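Local coordinates for protein immunoreactive 84kD antigen PG93 (Porphyromonas gingivalis, PDB 5M11) that is a surface-exposed component essential to the type IX secretion system, binds zinc and calcium, and probably takes part in exporting proteins to the cell surface, at residues Glu27-Val32 / Gly273-Ser278; Ala69-Leu74 / Leu115-Asn120; Lys75-Tyr80 / Asp87-Ala92; Ala267-Val272 / Ala281-Gly286. One frame throughout, in Å; residues are numbered along the deposited sequence.

Interaction 1: Glu27-Val32 / Gly273-Ser278; sequences ETPKKV and GAMNES
Glu27 carries CG anti to its backbone N (chi1 -167°) and runs extended beyond it, so its carboxylate reaches the loop 273-278. Met275 CG lies beside its own N and the chain runs straight on at chi2, which sets SD near Pro29 N; the bend at chi3 (61°) folds CE to Pro29. The side chains of Glu27 and Met275 cross at about a right angle. Two donors of the loop meet the Glu27 carboxylate. The backbone N of Met275 bonds to Glu27 OE1 at 3.1 Å, coming from above the carboxylate plane, 61° out of it. The hydroxyl OG of Ser278 lies close to both oxygens and donates to Glu27 OE2 at 2.7 Å, on the syn lone pair. A type I turn runs from Met275 to Ser278, the two donor residues. Beside this polar core, Met275 SD lies 3.5 Å from Pro29 N, while CE lies 3.8 Å from Pro29 CG. The contact joins the first and last blades of the N-terminal propeller, consistent with a part in closing the ring. Glu27 OE2 also forms a salt bridge with Lys45. With a lysine and two neutral donors around it, the buried carboxylate is probably kept ionised.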
# COMPACT_ATOMS: atom_id res chain seq x y z
N GLU A 27 -22.37 0.46 13.93
CA GLU A 27 -23.34 -0.62 14.11
C GLU A 27 -24.37 -0.62 12.98
O GLU A 27 -24.95 0.42 12.67
CB GLU A 27 -24.06 -0.54 15.47
CG GLU A 27 -24.83 -1.82 15.79
CD GLU A 27 -25.92 -1.73 16.84
OE1 GLU A 27 -25.76 -0.92 17.78
OE2 GLU A 27 -26.89 -2.51 16.75
N THR A 28 -24.62 -1.81 12.39
CA THR A 28 -25.58 -2.14 11.31
C THR A 28 -26.58 -3.13 11.93
O THR A 28 -26.15 -3.87 12.81
CB THR A 28 -24.78 -2.69 10.10
OG1 THR A 28 -24.19 -1.60 9.40
CG2 THR A 28 -25.59 -3.61 9.15
N PRO A 29 -27.88 -3.20 11.52
CA PRO A 29 -28.81 -4.19 12.14
C PRO A 29 -28.27 -5.61 12.21
O PRO A 29 -28.50 -6.26 13.22
CB PRO A 29 -30.05 -4.13 11.25
CG PRO A 29 -30.03 -2.75 10.69
CD PRO A 29 -28.59 -2.40 10.50
N LYS A 30 -27.50 -6.07 11.20
CA LYS A 30 -26.94 -7.43 11.21
C LYS A 30 -25.38 -7.48 11.08
O LYS A 30 -24.81 -8.57 11.09
CB LYS A 30 -27.60 -8.30 10.10
CG LYS A 30 -29.11 -8.57 10.27
CD LYS A 30 -29.41 -9.87 11.02
CE LYS A 30 -30.59 -9.75 11.96
NZ LYS A 30 -31.10 -11.08 12.39
N LYS A 31 -24.70 -6.32 10.98
CA LYS A 31 -23.23 -6.28 10.82
C LYS A 31 -22.57 -5.17 11.63
O LYS A 31 -23.25 -4.31 12.19
CB LYS A 31 -22.87 -6.08 9.33
CG LYS A 31 -23.02 -7.32 8.44
CD LYS A 31 -23.06 -6.98 6.94
CE LYS A 31 -24.47 -6.95 6.39
NZ LYS A 31 -24.50 -7.31 4.94
N VAL A 32 -21.23 -5.20 11.73
CA VAL A 32 -20.45 -4.18 12.43
C VAL A 32 -19.38 -3.72 11.46
O VAL A 32 -18.43 -4.46 11.19
CB VAL A 32 -19.86 -4.62 13.80
CG1 VAL A 32 -19.13 -3.46 14.49
CG2 VAL A 32 -20.92 -5.20 14.73
N GLY A 273 -19.83 2.84 17.79
CA GLY A 273 -20.99 2.57 16.95
C GLY A 273 -22.15 2.01 17.75
O GLY A 273 -21.97 1.06 18.51
N ALA A 274 -23.35 2.62 17.63
CA ALA A 274 -24.56 2.24 18.36
C ALA A 274 -25.81 2.82 17.67
O ALA A 274 -25.82 3.99 17.32
CB ALA A 274 -24.49 2.72 19.81
N MET A 275 -26.84 1.98 17.44
CA MET A 275 -28.10 2.33 16.77
C MET A 275 -29.09 2.85 17.77
O MET A 275 -29.02 2.48 18.94
CB MET A 275 -28.67 1.14 15.99
CG MET A 275 -27.85 0.83 14.77
SD MET A 275 -28.43 -0.53 13.72
CE MET A 275 -30.06 0.09 13.23
N ASN A 276 -30.02 3.71 17.31
CA ASN A 276 -31.02 4.40 18.13
C ASN A 276 -31.59 3.51 19.24
O ASN A 276 -31.54 3.91 20.42
CB ASN A 276 -32.16 4.98 17.27
CG ASN A 276 -33.26 5.73 18.01
OD1 ASN A 276 -33.02 6.54 18.92
ND2 ASN A 276 -34.50 5.51 17.60
N GLU A 277 -32.04 2.30 18.90
CA GLU A 277 -32.64 1.41 19.89
C GLU A 277 -31.71 0.23 20.30
O GLU A 277 -32.19 -0.85 20.62
CB GLU A 277 -34.00 0.92 19.35
CG GLU A 277 -35.10 1.97 19.50
CD GLU A 277 -36.46 1.70 18.87
OE1 GLU A 277 -36.86 0.51 18.77
OE2 GLU A 277 -37.15 2.69 18.53
N SER A 278 -30.38 0.47 20.37
CA SER A 278 -29.44 -0.59 20.74
C SER A 278 -29.02 -0.51 22.21
O SER A 278 -28.91 0.57 22.75
CB SER A 278 -28.21 -0.55 19.85
OG SER A 278 -28.32 -1.52 18.82

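Interaction 2: Ala69-Leu74 / Leu115-Asn120; sequences AYSEQL and LLIVGN
Ser71 OG is gripped by two hydrogen bonds. It donates to Gly119 O at 3.0 Å, nearly along the C=O axis, and accepts from Leu74 N at 3.1 Å. The second bond, with an angle of 158° at the hydrogen, makes an ST motif at the end of strand 65-71. OG stands anti to the backbone N of Ser71, which points it at the bend after strand 112-118. Gly119 has a positive phi of 63° there, and the bend presents its carbonyl to the serine. Apolar packing continues along the strands. Ile117 puts CD1 3.6 Å from Ala69 CB, and its CG2 rests 3.8 Å from Ser71 CB. Leu115 CG touches the same Ala69 CB at 3.8 Å. At the far end, Gln73 and Asn120 lie side by side and point the same way, with their amide planes 65° apart. Gln73 NE2 comes to 3.5 Å from Gly119 CA. Leu74 crosses Asn120 obliquely, CD1 to CB at 3.6 Å. The side chain of Asn120 is about 6 Å from a bound zinc ion, which is held by Asp134 and Glu137. Ile117 and Leu115 also touch Val78 of strand 76-81. Strands 65-71 and 112-118 are the first strands of successive propeller blades. They run nearly parallel, and between these two segments the contact is made by side chains, one of which bonds to a backbone carbonyl.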
# COMPACT_ATOMS: atom_id res chain seq x y z
N ALA A 69 -20.49 5.93 8.15
CA ALA A 69 -21.74 6.08 8.92
C ALA A 69 -22.89 5.35 8.21
O ALA A 69 -22.84 5.20 6.99
CB ALA A 69 -22.07 7.53 9.18
N TYR A 70 -23.90 4.88 8.97
CA TYR A 70 -25.02 4.10 8.45
C TYR A 70 -26.33 4.87 8.50
O TYR A 70 -26.64 5.54 9.48
CB TYR A 70 -25.14 2.79 9.26
CG TYR A 70 -26.30 1.88 8.91
CD1 TYR A 70 -26.27 1.08 7.76
CD2 TYR A 70 -27.38 1.74 9.77
CE1 TYR A 70 -27.33 0.22 7.45
CE2 TYR A 70 -28.45 0.90 9.46
CZ TYR A 70 -28.42 0.14 8.30
OH TYR A 70 -29.47 -0.72 8.03
N SER A 71 -27.12 4.76 7.44
CA SER A 71 -28.44 5.34 7.39
C SER A 71 -29.45 4.22 7.68
O SER A 71 -29.78 3.42 6.80
CB SER A 71 -28.71 6.00 6.04
OG SER A 71 -30.07 6.41 6.01
N GLU A 72 -29.90 4.16 8.96
CA GLU A 72 -30.89 3.21 9.50
C GLU A 72 -32.13 3.20 8.58
O GLU A 72 -32.64 2.13 8.25
CB GLU A 72 -31.23 3.59 10.95
CG GLU A 72 -32.28 2.74 11.65
CD GLU A 72 -32.56 3.13 13.10
OE1 GLU A 72 -31.60 3.52 13.81
OE2 GLU A 72 -33.73 3.01 13.53
N GLN A 73 -32.54 4.40 8.13
CA GLN A 73 -33.69 4.59 7.26
C GLN A 73 -33.42 4.01 5.86
O GLN A 73 -34.26 3.26 5.38
CB GLN A 73 -34.05 6.09 7.18
CG GLN A 73 -35.47 6.39 6.69
CD GLN A 73 -35.55 7.77 6.08
OE1 GLN A 73 -35.55 7.94 4.85
NE2 GLN A 73 -35.62 8.80 6.93
N LEU A 74 -32.26 4.30 5.25
CA LEU A 74 -31.99 3.82 3.88
C LEU A 74 -31.25 2.47 3.79
O LEU A 74 -30.94 2.04 2.67
CB LEU A 74 -31.20 4.88 3.10
CG LEU A 74 -31.89 6.22 2.92
CD1 LEU A 74 -30.89 7.30 2.73
CD2 LEU A 74 -32.85 6.20 1.75
N LEU A 115 -19.33 13.25 10.37
CA LEU A 115 -20.18 12.60 9.37
C LEU A 115 -21.44 12.26 10.10
O LEU A 115 -21.52 11.24 10.77
CB LEU A 115 -19.48 11.36 8.77
CG LEU A 115 -20.18 10.46 7.73
CD1 LEU A 115 -21.05 11.24 6.77
CD2 LEU A 115 -19.15 9.64 6.97
N LEU A 116 -22.40 13.17 10.05
CA LEU A 116 -23.66 13.07 10.73
C LEU A 116 -24.77 12.61 9.79
O LEU A 116 -25.10 13.31 8.85
CB LEU A 116 -23.99 14.46 11.32
CG LEU A 116 -25.27 14.55 12.14
CD1 LEU A 116 -25.10 13.91 13.50
CD2 LEU A 116 -25.69 15.98 12.28
N ILE A 117 -25.37 11.44 10.05
CA ILE A 117 -26.50 10.95 9.22
C ILE A 117 -27.83 11.17 9.98
O ILE A 117 -28.06 10.56 11.03
CB ILE A 117 -26.35 9.48 8.77
CG1 ILE A 117 -25.13 9.32 7.83
CG2 ILE A 117 -27.66 8.97 8.16
CD1 ILE A 117 -24.97 8.01 7.18
N VAL A 118 -28.68 12.07 9.45
CA VAL A 118 -30.01 12.37 10.01
C VAL A 118 -31.02 11.98 8.95
O VAL A 118 -31.07 12.62 7.90
CB VAL A 118 -30.16 13.85 10.43
CG1 VAL A 118 -31.50 14.09 11.10
CG2 VAL A 118 -29.02 14.30 11.33
N GLY A 119 -31.76 10.91 9.19
CA GLY A 119 -32.76 10.41 8.24
C GLY A 119 -32.16 9.96 6.92
O GLY A 119 -31.42 8.97 6.87
N ASN A 120 -32.46 10.70 5.85
CA ASN A 120 -31.96 10.33 4.52
C ASN A 120 -30.98 11.42 4.00
O ASN A 120 -30.70 11.50 2.80
CB ASN A 120 -33.12 10.03 3.54
CG ASN A 120 -34.07 11.17 3.30
OD1 ASN A 120 -33.81 12.33 3.64
ND2 ASN A 120 -35.22 10.85 2.71

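Interaction 3: Lys75-Tyr80 / Asp87-Ala92; sequences KSLVIY and DILDEA
Strands 76-81 and 86-89 form a beta hairpin in the middle of a four-stranded propeller blade. Two hydrogen-bonded pairs flank one non-hydrogen-bonded pair, Val78 with Ile88. In the first, Leu77 N donates to Leu89 O at 2.9 Å, and Leu89 N returns a nearly straight bond (178°) to Leu77 O at 2.9 Å. In the second, Ile79 N reaches Asp87 O at 2.8 Å and Asp87 N reaches Ile79 O at 2.9 Å. All four donors lie in the plane of the carbonyl they meet. Leu77, Ile79, Asp87 and Leu89 share one face of the sheet. On it Ile79 crosses Leu89 obliquely, CD1 to CD1 at 3.9 Å. Val78 and Ile88 take the other face, where both also touch Val135 of a loop. Ser76 CB lies 3.9 Å from Ile88 CG2, and its OG is bonded to Leu74 O. Lys75 and Ser76 both face Ser71, forming a G1 beta bulge. At this exposed end Lys75 and Glu91 lie side by side and point the same way. Lys75 CD is 3.5 Å from Glu91 CD, but Lys75 NZ stays 4.4 Å from Glu91 OE2, beyond a salt bridge; a weak attraction is probable. Asp90 instead pairs with Arg94. The hairpin is thus held by four backbone bonds, with mostly apolar side chains on both faces. The buried Asp87 carboxylate bonds to Ser61, Asn97 and Tyr81, which would help to stabilise its charge.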
# COMPACT_ATOMS: atom_id res chain seq x y z
N LYS A 75 -30.97 1.81 4.94
CA LYS A 75 -30.22 0.54 5.03
C LYS A 75 -28.94 0.65 4.15
O LYS A 75 -28.55 -0.32 3.50
CB LYS A 75 -31.11 -0.66 4.65
CG LYS A 75 -32.19 -0.94 5.68
CD LYS A 75 -33.20 -1.97 5.20
CE LYS A 75 -34.54 -1.83 5.87
NZ LYS A 75 -35.62 -2.55 5.12
N SER A 76 -28.31 1.85 4.15
CA SER A 76 -27.11 2.15 3.38
C SER A 76 -26.01 2.74 4.24
O SER A 76 -26.29 3.44 5.21
CB SER A 76 -27.42 3.10 2.23
OG SER A 76 -28.42 2.57 1.38
N LEU A 77 -24.76 2.47 3.84
CA LEU A 77 -23.55 2.95 4.52
C LEU A 77 -22.80 3.97 3.64
O LEU A 77 -22.45 3.68 2.49
CB LEU A 77 -22.64 1.75 4.89
CG LEU A 77 -21.30 2.09 5.57
CD1 LEU A 77 -21.46 2.17 7.07
CD2 LEU A 77 -20.24 1.09 5.22
N VAL A 78 -22.56 5.16 4.21
CA VAL A 78 -21.79 6.23 3.57
C VAL A 78 -20.30 6.02 3.88
O VAL A 78 -19.94 5.97 5.05
CB VAL A 78 -22.30 7.61 4.04
CG1 VAL A 78 -21.31 8.72 3.67
CG2 VAL A 78 -23.69 7.90 3.48
N ILE A 79 -19.46 5.88 2.84
CA ILE A 79 -18.01 5.70 2.95
C ILE A 79 -17.32 6.98 2.47
O ILE A 79 -17.40 7.30 1.28
CB ILE A 79 -17.45 4.48 2.17
CG1 ILE A 79 -18.19 3.17 2.50
CG2 ILE A 79 -15.96 4.32 2.43
CD1 ILE A 79 -18.16 2.15 1.39
N TYR A 80 -16.66 7.69 3.38
CA TYR A 80 -15.92 8.90 3.02
C TYR A 80 -14.42 8.57 3.02
O TYR A 80 -13.87 8.04 3.99
CB TYR A 80 -16.27 10.10 3.93
CG TYR A 80 -15.52 11.36 3.57
CD1 TYR A 80 -16.03 12.25 2.65
CD2 TYR A 80 -14.27 11.63 4.12
CE1 TYR A 80 -15.33 13.41 2.28
CE2 TYR A 80 -13.55 12.77 3.76
CZ TYR A 80 -14.08 13.65 2.83
OH TYR A 80 -13.37 14.76 2.45
N ASP A 87 -18.61 7.08 -1.35
CA ASP A 87 -19.27 5.89 -1.87
C ASP A 87 -20.49 5.63 -1.02
O ASP A 87 -20.48 5.93 0.18
CB ASP A 87 -18.32 4.68 -1.86
CG ASP A 87 -17.52 4.42 -3.12
OD1 ASP A 87 -17.76 5.13 -4.13
OD2 ASP A 87 -16.70 3.48 -3.12
N ILE A 88 -21.57 5.10 -1.63
CA ILE A 88 -22.78 4.71 -0.91
C ILE A 88 -22.95 3.24 -1.16
O ILE A 88 -23.07 2.82 -2.31
CB ILE A 88 -24.05 5.54 -1.23
CG1 ILE A 88 -23.81 7.03 -0.89
CG2 ILE A 88 -25.22 5.01 -0.41
CD1 ILE A 88 -24.70 8.02 -1.58
N LEU A 89 -22.88 2.46 -0.09
CA LEU A 89 -23.02 1.01 -0.09
C LEU A 89 -24.46 0.68 0.29
O LEU A 89 -24.83 0.81 1.46
CB LEU A 89 -22.01 0.43 0.93
CG LEU A 89 -21.48 -0.98 0.71
CD1 LEU A 89 -20.15 -1.15 1.41
CD2 LEU A 89 -22.43 -2.02 1.28
N ASP A 90 -25.29 0.31 -0.71
CA ASP A 90 -26.69 -0.01 -0.46
C ASP A 90 -26.81 -1.40 0.21
O ASP A 90 -25.81 -2.12 0.35
CB ASP A 90 -27.56 0.14 -1.73
CG ASP A 90 -27.56 -0.96 -2.79
OD1 ASP A 90 -27.08 -2.07 -2.50
OD2 ASP A 90 -28.12 -0.73 -3.89
N GLU A 91 -28.03 -1.75 0.65
CA GLU A 91 -28.34 -3.01 1.34
C GLU A 91 -27.86 -4.27 0.56
O GLU A 91 -27.29 -5.19 1.16
CB GLU A 91 -29.86 -3.08 1.59
CG GLU A 91 -30.29 -3.98 2.72
CD GLU A 91 -31.79 -4.20 2.83
OE1 GLU A 91 -32.55 -3.55 2.06
OE2 GLU A 91 -32.21 -5.00 3.69
N ALA A 92 -28.05 -4.28 -0.77
CA ALA A 92 -27.67 -5.38 -1.66
C ALA A 92 -26.13 -5.47 -1.87
O ALA A 92 -25.65 -6.48 -2.42
CB ALA A 92 -28.37 -5.21 -3.02

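Interaction 4: Ala267-Val272 / Ala281-Gly286; sequences ADVLGV and AYIALG
Val272 and Ile283 lie side by side and point the same way, on one face of the sheet. Val272 CG1, anti to its backbone N, meets Ile283 CD1 at 3.7 Å. The same CG1 also touches Ala281 CB at 3.9 Å. Ile283 serves a second valine with its other branch. Its CG2 approaches Val269 CG1 at 3.8 Å, and these two side chains cross obliquely. Val269 in turn lies alongside Leu285, CG2 to CD2 at 4.0 Å. The result is an apolar row in which Ile283 uses CD1 for Val272 and CG2 for Val269. Phe245 and Cys247 of strand 244-247, in the preceding blade, add to this row. Leu270 instead sends CD1 to Gly286, 3.8 Å from its CA. Gly286 has a positive phi. Two backbone bonds fix the spacing. Leu270 N donates to Ala284 O at 2.9 Å, almost straight at 172° and in the carbonyl plane. Ala284 N gives a 3.0 Å bond to Gly271 O, approaching from above that carbonyl's plane. Val269 O is also hydrogen-bonded to Tyr238 OH. Strands 271-273 and 280-284 are the first two of the last blade in the N-terminal propeller, and their antiparallel pairing, with apolar side chains facing the neighbouring blade, is characteristic of the beta-propeller fold.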
# COMPACT_ATOMS: atom_id res chain seq x y z
N ALA A 267 -9.82 2.56 28.14
CA ALA A 267 -8.74 3.42 27.65
C ALA A 267 -8.63 3.38 26.12
O ALA A 267 -9.09 2.44 25.47
CB ALA A 267 -7.43 2.99 28.26
N ASP A 268 -7.97 4.42 25.55
CA ASP A 268 -7.63 4.60 24.14
C ASP A 268 -8.76 4.11 23.22
O ASP A 268 -8.68 3.04 22.63
CB ASP A 268 -6.29 3.88 23.83
CG ASP A 268 -5.12 4.16 24.78
OD1 ASP A 268 -4.89 5.34 25.12
OD2 ASP A 268 -4.39 3.20 25.13
N VAL A 269 -9.83 4.92 23.15
CA VAL A 269 -11.02 4.64 22.35
C VAL A 269 -11.04 5.64 21.20
O VAL A 269 -11.06 6.85 21.44
CB VAL A 269 -12.32 4.68 23.19
CG1 VAL A 269 -13.55 4.43 22.31
CG2 VAL A 269 -12.26 3.68 24.34
N LEU A 270 -11.03 5.13 19.95
CA LEU A 270 -10.93 5.90 18.71
C LEU A 270 -12.27 6.05 17.97
O LEU A 270 -12.40 6.90 17.07
CB LEU A 270 -9.91 5.21 17.79
CG LEU A 270 -8.45 5.13 18.25
CD1 LEU A 270 -7.60 4.48 17.20
CD2 LEU A 270 -7.89 6.51 18.57
N GLY A 271 -13.25 5.22 18.33
CA GLY A 271 -14.56 5.26 17.69
C GLY A 271 -15.58 4.43 18.42
O GLY A 271 -15.21 3.54 19.19
N VAL A 272 -16.87 4.76 18.23
CA VAL A 272 -18.00 4.05 18.84
C VAL A 272 -19.13 3.99 17.82
O VAL A 272 -19.35 4.98 17.11
CB VAL A 272 -18.51 4.64 20.20
CG1 VAL A 272 -19.58 3.74 20.81
CG2 VAL A 272 -17.38 4.83 21.21
N ALA A 281 -22.90 -1.20 22.51
CA ALA A 281 -22.08 -0.35 21.65
C ALA A 281 -20.81 -1.04 21.19
O ALA A 281 -20.19 -1.78 21.95
CB ALA A 281 -21.73 0.93 22.38
N TYR A 282 -20.42 -0.79 19.95
CA TYR A 282 -19.22 -1.39 19.39
C TYR A 282 -18.10 -0.34 19.41
O TYR A 282 -18.24 0.76 18.89
CB TYR A 282 -19.54 -1.97 18.01
CG TYR A 282 -20.56 -3.10 18.12
CD1 TYR A 282 -20.17 -4.40 18.45
CD2 TYR A 282 -21.92 -2.86 17.94
CE1 TYR A 282 -21.10 -5.43 18.57
CE2 TYR A 282 -22.86 -3.88 18.06
CZ TYR A 282 -22.45 -5.16 18.39
OH TYR A 282 -23.38 -6.15 18.55
N ILE A 283 -17.03 -0.67 20.12
CA ILE A 283 -15.86 0.15 20.44
C ILE A 283 -14.67 -0.18 19.51
O ILE A 283 -14.46 -1.34 19.17
CB ILE A 283 -15.48 -0.11 21.96
CG1 ILE A 283 -16.70 -0.02 22.93
CG2 ILE A 283 -14.33 0.76 22.47
CD1 ILE A 283 -17.66 1.23 22.79
N ALA A 284 -13.91 0.86 19.10
CA ALA A 284 -12.67 0.77 18.32
C ALA A 284 -11.52 1.13 19.27
O ALA A 284 -11.45 2.26 19.77
CB ALA A 284 -12.71 1.69 17.10
N LEU A 285 -10.70 0.14 19.61
CA LEU A 285 -9.62 0.32 20.57
C LEU A 285 -8.28 0.47 19.87
O LEU A 285 -7.23 0.52 20.52
CB LEU A 285 -9.62 -0.85 21.57
CG LEU A 285 -10.86 -0.89 22.46
CD1 LEU A 285 -11.11 -2.26 22.99
CD2 LEU A 285 -10.76 0.09 23.58
N GLY A 286 -8.33 0.59 18.55
CA GLY A 286 -7.16 0.79 17.72
C GLY A 286 -6.25 -0.42 17.65
O GLY A 286 -6.63 -1.46 17.11

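Interactions 3 and 4 are buried and each joins neighbouring strands within one blade, by backbone bonds and apolar side chains. Interaction 1 is partly buried and interaction 2 is a surface contact; both join different blades. There, side chains reach across to backbone atoms and to each other: a carboxylate in interaction 1, a serine hydroxyl with aliphatic packing in interaction 2. Interactions 2 and 3 share one sheet through strands 65-71 and 76-81, where Ser71 N probably bonds to Ser76 O. Interactions 1 and 4 share the last blade, where Gly273 O probably accepts from Tyr282 N, and that tyrosine packs on Glu27. Interactions 1 and 2 touch where Pro29 meets Tyr70.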